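Local coordinates for protein 3-dehydroshikimate dehydratase (Bacillus anthracis, PDB 3DX5) that catalyses the manganese-dependent dehydration of 3-dehydroshikimate to 3,4-dihydroxybenzoate, a step in the biosynthesis of the siderophore petrobactin, at residues Q195-K200 with R244-F249; L167-D172 with Q188-W193; G31-G36 with E63-S68. All coordinates share one frame; numbering follows the deposited sequence.

Interaction 1: residues Q195-K200 with R244-F249. With MN (manganese (II) ion), chain B; DHB (3,4-dihydroxybenzoic acid), chain D.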
loop_
_atom_site.group_PDB
_atom_site.type_symbol
_atom_site.label_atom_id
_atom_site.label_comp_id
_atom_site.label_asym_id
_atom_site.label_seq_id
_atom_site.Cartn_x
_atom_site.Cartn_y
_atom_site.Cartn_z
ATOM N N GLN A 195 14.317 -4.922 -21.683
ATOM C CA GLN A 195 15.420 -4.335 -20.899
ATOM C C GLN A 195 15.449 -4.819 -19.452
ATOM O O GLN A 195 16.402 -4.527 -18.714
ATOM C CB GLN A 195 15.357 -2.810 -20.925
ATOM C CG GLN A 195 15.515 -2.218 -22.315
ATOM C CD GLN A 195 16.958 -2.052 -22.731
ATOM O OE1 GLN A 195 17.664 -3.024 -23.006
ATOM N NE2 GLN A 195 17.406 -0.799 -22.793
ATOM N N HIS A 196 14.408 -5.551 -19.045
ATOM C CA HIS A 196 14.243 -5.950 -17.633
ATOM C C HIS A 196 13.269 -7.117 -17.552
ATOM O O HIS A 196 12.417 -7.300 -18.450
ATOM C CB HIS A 196 13.712 -4.754 -16.791
ATOM C CG HIS A 196 14.192 -4.712 -15.359
ATOM N ND1 HIS A 196 13.731 -5.570 -14.381
ATOM C CD2 HIS A 196 15.027 -3.853 -14.730
ATOM C CE1 HIS A 196 14.283 -5.262 -13.219
ATOM N NE2 HIS A 196 15.073 -4.217 -13.405
ATOM N N TYR A 197 13.392 -7.926 -16.506
ATOM C CA TYR A 197 12.383 -8.986 -16.247
ATOM C C TYR A 197 11.786 -8.853 -14.847
ATOM O O TYR A 197 12.411 -8.300 -13.957
ATOM C CB TYR A 197 12.972 -10.403 -16.324
ATOM C CG TYR A 197 13.881 -10.623 -17.498
ATOM C CD1 TYR A 197 13.360 -10.915 -18.757
ATOM C CD2 TYR A 197 15.287 -10.539 -17.348
ATOM C CE1 TYR A 197 14.196 -11.111 -19.852
ATOM C CE2 TYR A 197 16.130 -10.757 -18.426
ATOM C CZ TYR A 197 15.565 -11.030 -19.679
ATOM O OH TYR A 197 16.387 -11.247 -20.771
ATOM N N HIS A 198 10.595 -9.417 -14.676
ATOM C CA HIS A 198 9.991 -9.721 -13.373
ATOM C C HIS A 198 9.810 -11.218 -13.303
ATOM O O HIS A 198 9.267 -11.813 -14.243
ATOM C CB HIS A 198 8.608 -9.043 -13.245
ATOM C CG HIS A 198 8.681 -7.619 -12.790
ATOM N ND1 HIS A 198 7.556 -6.850 -12.541
ATOM C CD2 HIS A 198 9.751 -6.829 -12.527
ATOM C CE1 HIS A 198 7.937 -5.651 -12.131
ATOM N NE2 HIS A 198 9.264 -5.611 -12.118
ATOM N N PHE A 199 10.229 -11.818 -12.193
ATOM C CA PHE A 199 10.079 -13.243 -11.957
ATOM C C PHE A 199 9.154 -13.432 -10.746
ATOM O O PHE A 199 9.506 -13.038 -9.628
ATOM C CB PHE A 199 11.433 -13.871 -11.558
ATOM C CG PHE A 199 12.416 -14.119 -12.709
ATOM C CD1 PHE A 199 12.170 -13.667 -14.003
ATOM C CD2 PHE A 199 13.629 -14.747 -12.450
ATOM C CE1 PHE A 199 13.100 -13.891 -15.034
ATOM C CE2 PHE A 199 14.566 -14.984 -13.465
ATOM C CZ PHE A 199 14.298 -14.555 -14.768
ATOM N N LYS A 200 7.992 -14.048 -10.935
ATOM C CA LYS A 200 7.197 -14.482 -9.778
ATOM C C LYS A 200 6.434 -15.722 -10.227
ATOM O O LYS A 200 6.377 -16.012 -11.428
ATOM C CB LYS A 200 6.273 -13.351 -9.231
ATOM C CG LYS A 200 5.247 -12.755 -10.256
ATOM C CD LYS A 200 4.332 -11.727 -9.544
ATOM C CE LYS A 200 3.255 -11.141 -10.484
ATOM N NZ LYS A 200 3.851 -10.340 -11.613
ATOM N N ARG A 244 19.547 -16.269 -19.005
ATOM C CA ARG A 244 20.748 -16.118 -18.163
ATOM C C ARG A 244 21.956 -15.494 -18.817
ATOM O O ARG A 244 22.824 -15.027 -18.101
ATOM C CB ARG A 244 21.164 -17.413 -17.445
ATOM C CG ARG A 244 21.863 -18.448 -18.276
ATOM C CD ARG A 244 21.848 -19.703 -17.462
ATOM N NE ARG A 244 22.769 -20.756 -17.886
ATOM C CZ ARG A 244 22.721 -21.431 -19.039
ATOM N NH1 ARG A 244 21.814 -21.157 -19.975
ATOM N NH2 ARG A 244 23.616 -22.378 -19.272
ATOM N N ASP A 245 22.019 -15.480 -20.147
ATOM C CA ASP A 245 23.118 -14.811 -20.855
ATOM C C ASP A 245 22.616 -13.597 -21.642
ATOM O O ASP A 245 23.084 -13.324 -22.753
ATOM C CB ASP A 245 23.820 -15.767 -21.830
ATOM C CG ASP A 245 24.477 -16.926 -21.135
ATOM O OD1 ASP A 245 25.565 -16.729 -20.546
ATOM O OD2 ASP A 245 23.917 -18.043 -21.194
ATOM N N THR A 246 21.629 -12.910 -21.084
ATOM C CA THR A 246 21.282 -11.549 -21.506
ATOM C C THR A 246 21.829 -10.699 -20.377
ATOM O O THR A 246 22.164 -11.221 -19.301
ATOM C CB THR A 246 19.738 -11.287 -21.672
ATOM O OG1 THR A 246 19.079 -11.398 -20.404
ATOM C CG2 THR A 246 19.101 -12.292 -22.631
ATOM N N ASP A 247 21.890 -9.396 -20.611
ATOM C CA ASP A 247 22.497 -8.499 -19.659
ATOM C C ASP A 247 21.484 -7.850 -18.699
ATOM O O ASP A 247 21.865 -7.044 -17.853
ATOM C CB ASP A 247 23.281 -7.432 -20.431
ATOM C CG ASP A 247 24.444 -8.024 -21.222
ATOM O OD1 ASP A 247 25.063 -8.993 -20.748
ATOM O OD2 ASP A 247 24.739 -7.517 -22.318
ATOM N N HIS A 248 20.212 -8.214 -18.818
ATOM C CA HIS A 248 19.123 -7.503 -18.091
ATOM C C HIS A 248 18.906 -8.050 -16.706
ATOM O O HIS A 248 19.153 -9.240 -16.435
ATOM C CB HIS A 248 17.820 -7.524 -18.900
ATOM C CG HIS A 248 18.028 -7.186 -20.349
ATOM N ND1 HIS A 248 18.670 -6.036 -20.763
ATOM C CD2 HIS A 248 17.739 -7.884 -21.480
ATOM C CE1 HIS A 248 18.731 -6.020 -22.089
ATOM N NE2 HIS A 248 18.175 -7.135 -22.545
ATOM N N PHE A 249 18.505 -7.172 -15.798
ATOM C CA PHE A 249 18.201 -7.605 -14.450
ATOM C C PHE A 249 16.878 -8.363 -14.434
ATOM O O PHE A 249 15.930 -8.009 -15.168
ATOM C CB PHE A 249 18.094 -6.386 -13.524
ATOM C CG PHE A 249 19.439 -5.912 -12.976
ATOM C CD1 PHE A 249 20.183 -4.908 -13.644
ATOM C CD2 PHE A 249 19.958 -6.473 -11.807
ATOM C CE1 PHE A 249 21.437 -4.491 -13.140
ATOM C CE2 PHE A 249 21.181 -6.052 -11.286
ATOM C CZ PHE A 249 21.934 -5.055 -11.951
HETATM MN MN MN B . 5.332 -7.315 -12.404
HETATM C C1 DHB D . 2.273 -4.530 -9.854
HETATM C C2 DHB D . 3.053 -5.372 -10.640
HETATM C C3 DHB D . 2.624 -6.672 -10.926
HETATM O O3 DHB D . 3.333 -7.558 -11.695
HETATM C C4 DHB D . 1.326 -7.109 -10.405
HETATM O O4 DHB D . 0.941 -8.368 -10.710
HETATM C C5 DHB D . 0.540 -6.247 -9.646
HETATM C C6 DHB D . 1.032 -4.957 -9.374
HETATM C C DHB D . 2.781 -3.131 -9.545
HETATM O O1 DHB D . 2.138 -2.302 -8.894
HETATM O O2 DHB D . 3.989 -2.768 -9.971
HETATM O O HOH W 1 18.042 -4.364 -16.668
HETATM O O HOH W 2 19.730 -3.943 -19.305
#

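Interaction 2: residues L167-D172 with Q188-W193. With MN (manganese (II) ion), chain B.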
loop_
_atom_site.group_PDB
_atom_site.type_symbol
_atom_site.label_atom_id
_atom_site.label_comp_id
_atom_site.label_asym_id
_atom_site.label_seq_id
_atom_site.Cartn_x
_atom_site.Cartn_y
_atom_site.Cartn_z
ATOM N N LEU A 167 11.056 3.071 -26.480
ATOM C CA LEU A 167 10.003 2.227 -25.887
ATOM C C LEU A 167 10.558 0.821 -25.772
ATOM O O LEU A 167 10.999 0.217 -26.777
ATOM C CB LEU A 167 8.762 2.195 -26.774
ATOM C CG LEU A 167 7.628 1.401 -26.125
ATOM C CD1 LEU A 167 7.224 2.136 -24.826
ATOM C CD2 LEU A 167 6.476 1.333 -27.127
ATOM N N LYS A 168 10.542 0.293 -24.557
ATOM C CA LYS A 168 11.120 -1.025 -24.314
ATOM C C LYS A 168 10.114 -1.826 -23.504
ATOM O O LYS A 168 9.015 -1.328 -23.273
ATOM C CB LYS A 168 12.446 -0.873 -23.583
ATOM C CG LYS A 168 13.485 -0.062 -24.385
ATOM C CD LYS A 168 13.974 -0.848 -25.633
ATOM C CE LYS A 168 14.983 -0.018 -26.409
ATOM N NZ LYS A 168 15.507 -0.784 -27.542
ATOM N N ILE A 169 10.477 -3.050 -23.111
ATOM C CA ILE A 169 9.576 -3.967 -22.388
ATOM C C ILE A 169 10.220 -4.449 -21.066
ATOM O O ILE A 169 11.407 -4.857 -21.028
ATOM C CB ILE A 169 9.249 -5.235 -23.260
ATOM C CG1 ILE A 169 8.465 -4.853 -24.558
ATOM C CG2 ILE A 169 8.461 -6.333 -22.448
ATOM C CD1 ILE A 169 7.035 -4.317 -24.312
ATOM N N ASN A 170 9.398 -4.474 -20.017
ATOM C CA ASN A 170 9.679 -5.225 -18.809
ATOM C C ASN A 170 8.883 -6.528 -18.908
ATOM O O ASN A 170 7.631 -6.515 -18.793
ATOM C CB ASN A 170 9.238 -4.466 -17.538
ATOM C CG ASN A 170 9.585 -5.247 -16.271
ATOM O OD1 ASN A 170 10.543 -6.010 -16.263
ATOM N ND2 ASN A 170 8.772 -5.123 -15.250
ATOM N N LEU A 171 9.587 -7.649 -19.117
ATOM C CA LEU A 171 8.904 -8.927 -19.406
ATOM C C LEU A 171 8.561 -9.634 -18.084
ATOM O O LEU A 171 9.451 -10.094 -17.364
ATOM C CB LEU A 171 9.771 -9.820 -20.299
ATOM C CG LEU A 171 9.134 -11.143 -20.744
ATOM C CD1 LEU A 171 7.735 -10.965 -21.248
ATOM C CD2 LEU A 171 9.985 -11.738 -21.843
ATOM N N ASP A 172 7.267 -9.714 -17.770
ATOM C CA ASP A 172 6.809 -10.341 -16.513
ATOM C C ASP A 172 6.267 -11.716 -16.935
ATOM O O ASP A 172 5.162 -11.835 -17.469
ATOM C CB ASP A 172 5.757 -9.428 -15.865
ATOM C CG ASP A 172 5.291 -9.913 -14.492
ATOM O OD1 ASP A 172 5.113 -11.130 -14.276
ATOM O OD2 ASP A 172 5.062 -9.045 -13.630
ATOM N N GLN A 188 11.655 -14.880 -26.906
ATOM C CA GLN A 188 12.371 -14.877 -28.170
ATOM C C GLN A 188 11.764 -13.827 -29.094
ATOM O O GLN A 188 12.501 -13.123 -29.807
ATOM C CB GLN A 188 12.407 -16.263 -28.856
ATOM C CG GLN A 188 13.334 -17.265 -28.127
ATOM C CD GLN A 188 13.151 -18.707 -28.570
ATOM O OE1 GLN A 188 12.260 -19.029 -29.359
ATOM N NE2 GLN A 188 13.999 -19.589 -28.052
ATOM N N GLN A 189 10.441 -13.688 -29.043
ATOM C CA GLN A 189 9.755 -12.740 -29.905
ATOM C C GLN A 189 9.924 -11.329 -29.430
ATOM O O GLN A 189 9.999 -10.432 -30.254
ATOM C CB GLN A 189 8.262 -13.071 -30.046
ATOM C CG GLN A 189 8.029 -14.291 -30.944
ATOM C CD GLN A 189 6.560 -14.561 -31.152
ATOM O OE1 GLN A 189 5.844 -13.733 -31.703
ATOM N NE2 GLN A 189 6.101 -15.743 -30.731
ATOM N N LEU A 190 9.982 -11.124 -28.117
ATOM C CA LEU A 190 10.109 -9.772 -27.552
ATOM C C LEU A 190 11.551 -9.305 -27.321
ATOM O O LEU A 190 11.766 -8.131 -26.986
ATOM C CB LEU A 190 9.312 -9.628 -26.245
ATOM C CG LEU A 190 7.777 -9.624 -26.396
ATOM C CD1 LEU A 190 7.143 -9.926 -25.046
ATOM C CD2 LEU A 190 7.312 -8.274 -26.969
ATOM N N ARG A 191 12.512 -10.219 -27.509
ATOM C CA ARG A 191 13.921 -9.925 -27.265
ATOM C C ARG A 191 14.472 -8.543 -27.709
ATOM O O ARG A 191 15.187 -7.908 -26.930
ATOM C CB ARG A 191 14.854 -11.044 -27.768
ATOM C CG ARG A 191 16.228 -10.963 -27.035
ATOM C CD ARG A 191 17.169 -12.106 -27.397
ATOM N NE ARG A 191 18.456 -11.944 -26.712
ATOM C CZ ARG A 191 19.347 -12.917 -26.530
ATOM N NH1 ARG A 191 19.110 -14.153 -26.978
ATOM N NH2 ARG A 191 20.488 -12.646 -25.906
ATOM N N PRO A 192 14.165 -8.088 -28.941
ATOM C CA PRO A 192 14.711 -6.802 -29.370
ATOM C C PRO A 192 14.314 -5.608 -28.489
ATOM O O PRO A 192 15.032 -4.609 -28.488
ATOM C CB PRO A 192 14.137 -6.621 -30.786
ATOM C CG PRO A 192 13.943 -8.019 -31.292
ATOM C CD PRO A 192 13.426 -8.751 -30.040
ATOM N N TRP A 193 13.209 -5.720 -27.744
ATOM C CA TRP A 193 12.714 -4.630 -26.886
ATOM C C TRP A 193 12.925 -4.829 -25.386
ATOM O O TRP A 193 12.684 -3.936 -24.603
ATOM C CB TRP A 193 11.216 -4.417 -27.135
ATOM C CG TRP A 193 10.945 -4.043 -28.532
ATOM C CD1 TRP A 193 10.987 -2.782 -29.061
ATOM C CD2 TRP A 193 10.635 -4.935 -29.626
ATOM N NE1 TRP A 193 10.691 -2.831 -30.406
ATOM C CE2 TRP A 193 10.474 -4.134 -30.779
ATOM C CE3 TRP A 193 10.466 -6.326 -29.734
ATOM C CZ2 TRP A 193 10.156 -4.684 -32.053
ATOM C CZ3 TRP A 193 10.157 -6.877 -30.993
ATOM C CH2 TRP A 193 9.998 -6.054 -32.131
HETATM MN MN MN B . 5.332 -7.315 -12.404
HETATM O O HOH W 3 16.601 -3.129 -26.327
#

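Interaction 3: residues G31-G36 with E63-S68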
loop_
_atom_site.group_PDB
_atom_site.type_symbol
_atom_site.label_atom_id
_atom_site.label_comp_id
_atom_site.label_asym_id
_atom_site.label_seq_id
_atom_site.Cartn_x
_atom_site.Cartn_y
_atom_site.Cartn_z
ATOM N N GLY A 31 21.133 -5.530 -7.849
ATOM C CA GLY A 31 20.340 -4.373 -8.195
ATOM C C GLY A 31 19.157 -4.208 -7.263
ATOM O O GLY A 31 18.742 -5.169 -6.564
ATOM N N ILE A 32 18.643 -2.980 -7.230
ATOM C CA ILE A 32 17.386 -2.680 -6.529
ATOM C C ILE A 32 16.460 -1.986 -7.533
ATOM O O ILE A 32 16.856 -1.014 -8.180
ATOM C CB ILE A 32 17.638 -1.800 -5.287
ATOM C CG1 ILE A 32 18.409 -2.623 -4.235
ATOM C CG2 ILE A 32 16.295 -1.261 -4.724
ATOM C CD1 ILE A 32 19.018 -1.741 -3.132
ATOM N N GLU A 33 15.240 -2.496 -7.659
ATOM C CA GLU A 33 14.225 -1.867 -8.488
ATOM C C GLU A 33 13.388 -1.070 -7.505
ATOM O O GLU A 33 12.698 -1.632 -6.597
ATOM C CB GLU A 33 13.388 -2.933 -9.238
ATOM C CG GLU A 33 12.079 -2.360 -9.866
ATOM C CD GLU A 33 11.240 -3.435 -10.579
ATOM O OE1 GLU A 33 11.765 -4.552 -10.852
ATOM O OE2 GLU A 33 10.038 -3.177 -10.865
ATOM N N LEU A 34 13.463 0.249 -7.655
ATOM C CA LEU A 34 12.928 1.152 -6.660
ATOM C C LEU A 34 11.532 1.577 -7.070
ATOM O O LEU A 34 11.363 2.171 -8.152
ATOM C CB LEU A 34 13.828 2.387 -6.548
ATOM C CG LEU A 34 13.615 3.370 -5.409
ATOM C CD1 LEU A 34 13.551 2.764 -4.047
ATOM C CD2 LEU A 34 14.816 4.333 -5.488
ATOM N N TRP A 35 10.549 1.329 -6.206
ATOM C CA TRP A 35 9.173 1.773 -6.457
ATOM C C TRP A 35 9.152 3.318 -6.501
ATOM O O TRP A 35 9.829 3.965 -5.690
ATOM C CB TRP A 35 8.329 1.285 -5.286
ATOM C CG TRP A 35 6.857 1.132 -5.533
ATOM C CD1 TRP A 35 6.191 1.026 -6.751
ATOM C CD2 TRP A 35 5.855 1.012 -4.510
ATOM N NE1 TRP A 35 4.827 0.856 -6.518
ATOM C CE2 TRP A 35 4.604 0.848 -5.157
ATOM C CE3 TRP A 35 5.904 1.019 -3.099
ATOM C CZ2 TRP A 35 3.402 0.704 -4.433
ATOM C CZ3 TRP A 35 4.708 0.882 -2.382
ATOM C CH2 TRP A 35 3.478 0.728 -3.054
ATOM N N GLY A 36 8.418 3.899 -7.452
ATOM C CA GLY A 36 8.437 5.327 -7.682
ATOM C C GLY A 36 8.072 6.144 -6.456
ATOM O O GLY A 36 8.719 7.173 -6.173
ATOM N N GLU A 63 23.193 -1.333 -7.722
ATOM C CA GLU A 63 22.805 -0.180 -8.482
ATOM C C GLU A 63 21.273 -0.133 -8.428
ATOM O O GLU A 63 20.626 -1.102 -8.029
ATOM C CB GLU A 63 23.286 -0.298 -9.940
ATOM C CG GLU A 63 22.581 -1.416 -10.736
ATOM C CD GLU A 63 23.271 -1.678 -12.085
ATOM O OE1 GLU A 63 22.850 -1.064 -13.109
ATOM O OE2 GLU A 63 24.242 -2.492 -12.109
ATOM N N ILE A 64 20.697 0.987 -8.814
ATOM C CA ILE A 64 19.245 1.074 -8.965
ATOM C C ILE A 64 18.946 0.657 -10.407
ATOM O O ILE A 64 19.458 1.269 -11.349
ATOM C CB ILE A 64 18.732 2.501 -8.634
ATOM C CG1 ILE A 64 19.165 2.905 -7.203
ATOM C CG2 ILE A 64 17.198 2.627 -8.897
ATOM C CD1 ILE A 64 18.641 1.955 -6.079
ATOM N N THR A 65 18.166 -0.399 -10.592
ATOM C CA THR A 65 17.975 -0.968 -11.943
ATOM C C THR A 65 16.932 -0.204 -12.771
ATOM O O THR A 65 16.970 -0.211 -14.023
ATOM C CB THR A 65 17.583 -2.502 -11.913
ATOM O OG1 THR A 65 16.219 -2.661 -11.474
ATOM C CG2 THR A 65 18.462 -3.283 -10.963
HETATM N N MSE A 66 16.005 0.445 -12.071
HETATM C CA MSE A 66 14.798 0.985 -12.678
HETATM C C MSE A 66 13.989 1.639 -11.578
HETATM O O MSE A 66 14.046 1.207 -10.416
HETATM C CB MSE A 66 13.982 -0.161 -13.303
HETATM C CG MSE A 66 12.657 0.259 -13.996
HETATM SE SE MSE A 66 12.055 -1.158 -15.256
HETATM C CE MSE A 66 11.598 -2.554 -13.962
ATOM N N ILE A 67 13.224 2.662 -11.940
ATOM C CA ILE A 67 12.185 3.165 -11.055
ATOM C C ILE A 67 10.843 2.725 -11.625
ATOM O O ILE A 67 10.559 2.967 -12.818
ATOM C CB ILE A 67 12.255 4.693 -10.950
ATOM C CG1 ILE A 67 13.577 5.058 -10.224
ATOM C CG2 ILE A 67 11.038 5.209 -10.209
ATOM C CD1 ILE A 67 13.989 6.495 -10.403
ATOM N N SER A 68 10.013 2.107 -10.790
ATOM C CA SER A 68 8.776 1.520 -11.277
ATOM C C SER A 68 7.550 2.287 -10.796
ATOM O O SER A 68 7.283 2.394 -9.596
ATOM C CB SER A 68 8.728 0.033 -10.924
ATOM O OG SER A 68 9.925 -0.572 -11.385
#

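Interaction 1: residues Q195-K200 with R244-F249
Tyr197 and Thr246 meet tip to tip through a short side-chain hydrogen bond: Tyr197 OH donates to Thr246 OG1 over 2.7 Å, with the threonine oxygen lying in the plane of the phenol ring. Thr246 OG1 is also bonded to the carbonyl of Val243, so one hydroxyl relays the phenol to the end of helix 236-243. The backbone contributes a second bond, Tyr197 N to Phe249 O at 2.9 Å, with an N-H...O angle of 160°. That same carbonyl oxygen rides 3.3 Å above the plane of the His196 ring, displaced toward its rim. His196 ND1 makes its hydrogen bond to Tyr197 O instead, and His196 NE2 is taken by Thr65. A water extends the backbone link: it donates to Gln195 O and accepts from Phe249 N, 3.0 Å away.

Two CH-pi contacts supply the ring packing. Gln195 CA stands over one face of the His248 imidazole, 3.8 Å from the ring centroid, and Phe249 CB covers a face of the His196 ring at 4.1 Å. The His248 side chain wedges between Gln195 and Tyr197, its CB 3.7 Å from Tyr197 CE2. With chi1 at -46°, its CG lies beside the backbone N, and Tyr197 OH comes up in plane at the imidazole edge.

Farther along the same strand, His198 ND1 binds the manganese ion at 2.3 Å, while Lys200 NZ donates to O3 of 3,4-dihydroxybenzoic acid, the oxygen that also ligates the metal. Two neighbouring parallel strands of a TIM barrel, 194-202 and 249-252, begin side by side in this way, and the first carries a manganese ligand and a ligand-pocket lysine toward the C-terminal mouth, where xylose isomerase-like barrels hold their metals.

Interaction 2: residues L167-D172 with Q188-W193
Trp193 O is the polar atom on which the contact turns: Ile169 N donates to it over 2.8 Å, and the aliphatic part of Lys168 folds against it. The amide approaches from above the carbonyl plane, 43° out of it, and the N-H...O angle is 149°. Lys168 CB touches the same oxygen at 3.2 Å; the chain then bends at chi2 (-69°), which brings CD back to 3.5 Å from it. At the end of this side chain Lys168 NZ donates to a water that also lies near Pro192 O, so the ammonium group faces the turn through solvent.

Beneath this polar edge the contact is hydrocarbon. Ile169 CG1 rests on Trp193 CB at 3.8 Å, and Leu171 CD1 meets Leu190 CD1 at 4.0 Å, the two leucines crossing obliquely. Ile169 also reaches Leu190 CD2, so Leu190 is shared by two strand residues on the same outward face. The Trp193 indole itself leads away from the strand. Its CD1 edge brushes Leu167 O, Pro192 CB sits over one of its faces, and Leu159 of helix 152-162 packs against it. The turn carrying it is closed by a backbone bond from Trp193 N to Leu190 O.

At the C-terminal end of the strand Asp172, at the N-cap position of the next helix, turns to the metal. Its OD2 binds the manganese ion at 2.1 Å together with Glu142, His198 and Glu253, and its carboxylate forms a salt bridge with Lys200. Strand 167-172, the helices that follow and parallel strand 194-202 make up a beta-alpha-beta crossover of the TIM barrel, and this contact packs the end of its last helix and the returning turn on the first strand.

Interaction 3: residues G31-G36 with E63-S68
Glu33 lies side by side with selenomethionine Met66, both pointing the same way, and its carboxylate carbon CD touches Met66 CE at 3.5 Å. Its CG is anti to the backbone N (chi1 166°) and the chain continues extended. In the modelled conformer of Ser68, one of two, OG donates to Glu33 OE2 over 2.7 Å, meeting the oxygen on its anti side, 31° out of the carboxylate plane. Glu33 OE2 is also bonded to His198 NE2, and OE1 to Ser251.

The opposite face of the sheet is apolar: Ile64 reaches Ile32 through CD1, 4.0 Å from Ile32 CB, and Leu34 CB through CG2, while Phe96 of helix 79-96 covers Leu34 and Ile64. Between the faces five backbone bonds join the strands in parallel, 18° apart, among them Ile32 N to Glu63 O at 2.8 Å. Thr65 is an extra residue, so a beta bulge shifts the register between Ile64 and Ile67; its CG2 lies against Gly31 CA at 3.5 Å. The last rung joins Gly36 N to Ser68 O over 2.9 Å, and the CD1 edge of the Trp35 indole also faces that oxygen.

The buried Glu33 carboxylate, held by His198 and Ser251, and by Ser68 in one of its conformers, is a second-shell group to the manganese: it helps to fix the His198 ring's rotation, together with the metal bond at ND1, and probably polarises it.

From the N terminus, interaction 3 closes first, pairing strands 31-35 and 64-68 around a 26-residue, mostly helical excursion. Interaction 2 follows, bringing the turn after helix 183-190 back onto strand 167-172 across 15 residues. Interaction 1 opens two residues later, on the next strand, and spans 43 residues to the loop leading into strand 249-252. The three loops run in series; none crosses or encloses another. In space they lie on one closed sheet: interactions 1 and 2 sit on neighbouring strands and both supply manganese ligands, whereas 31-36 and 63-68 face strand 194-202 across the barrel interior, about 13 Å between the centres of interactions 1 and 3.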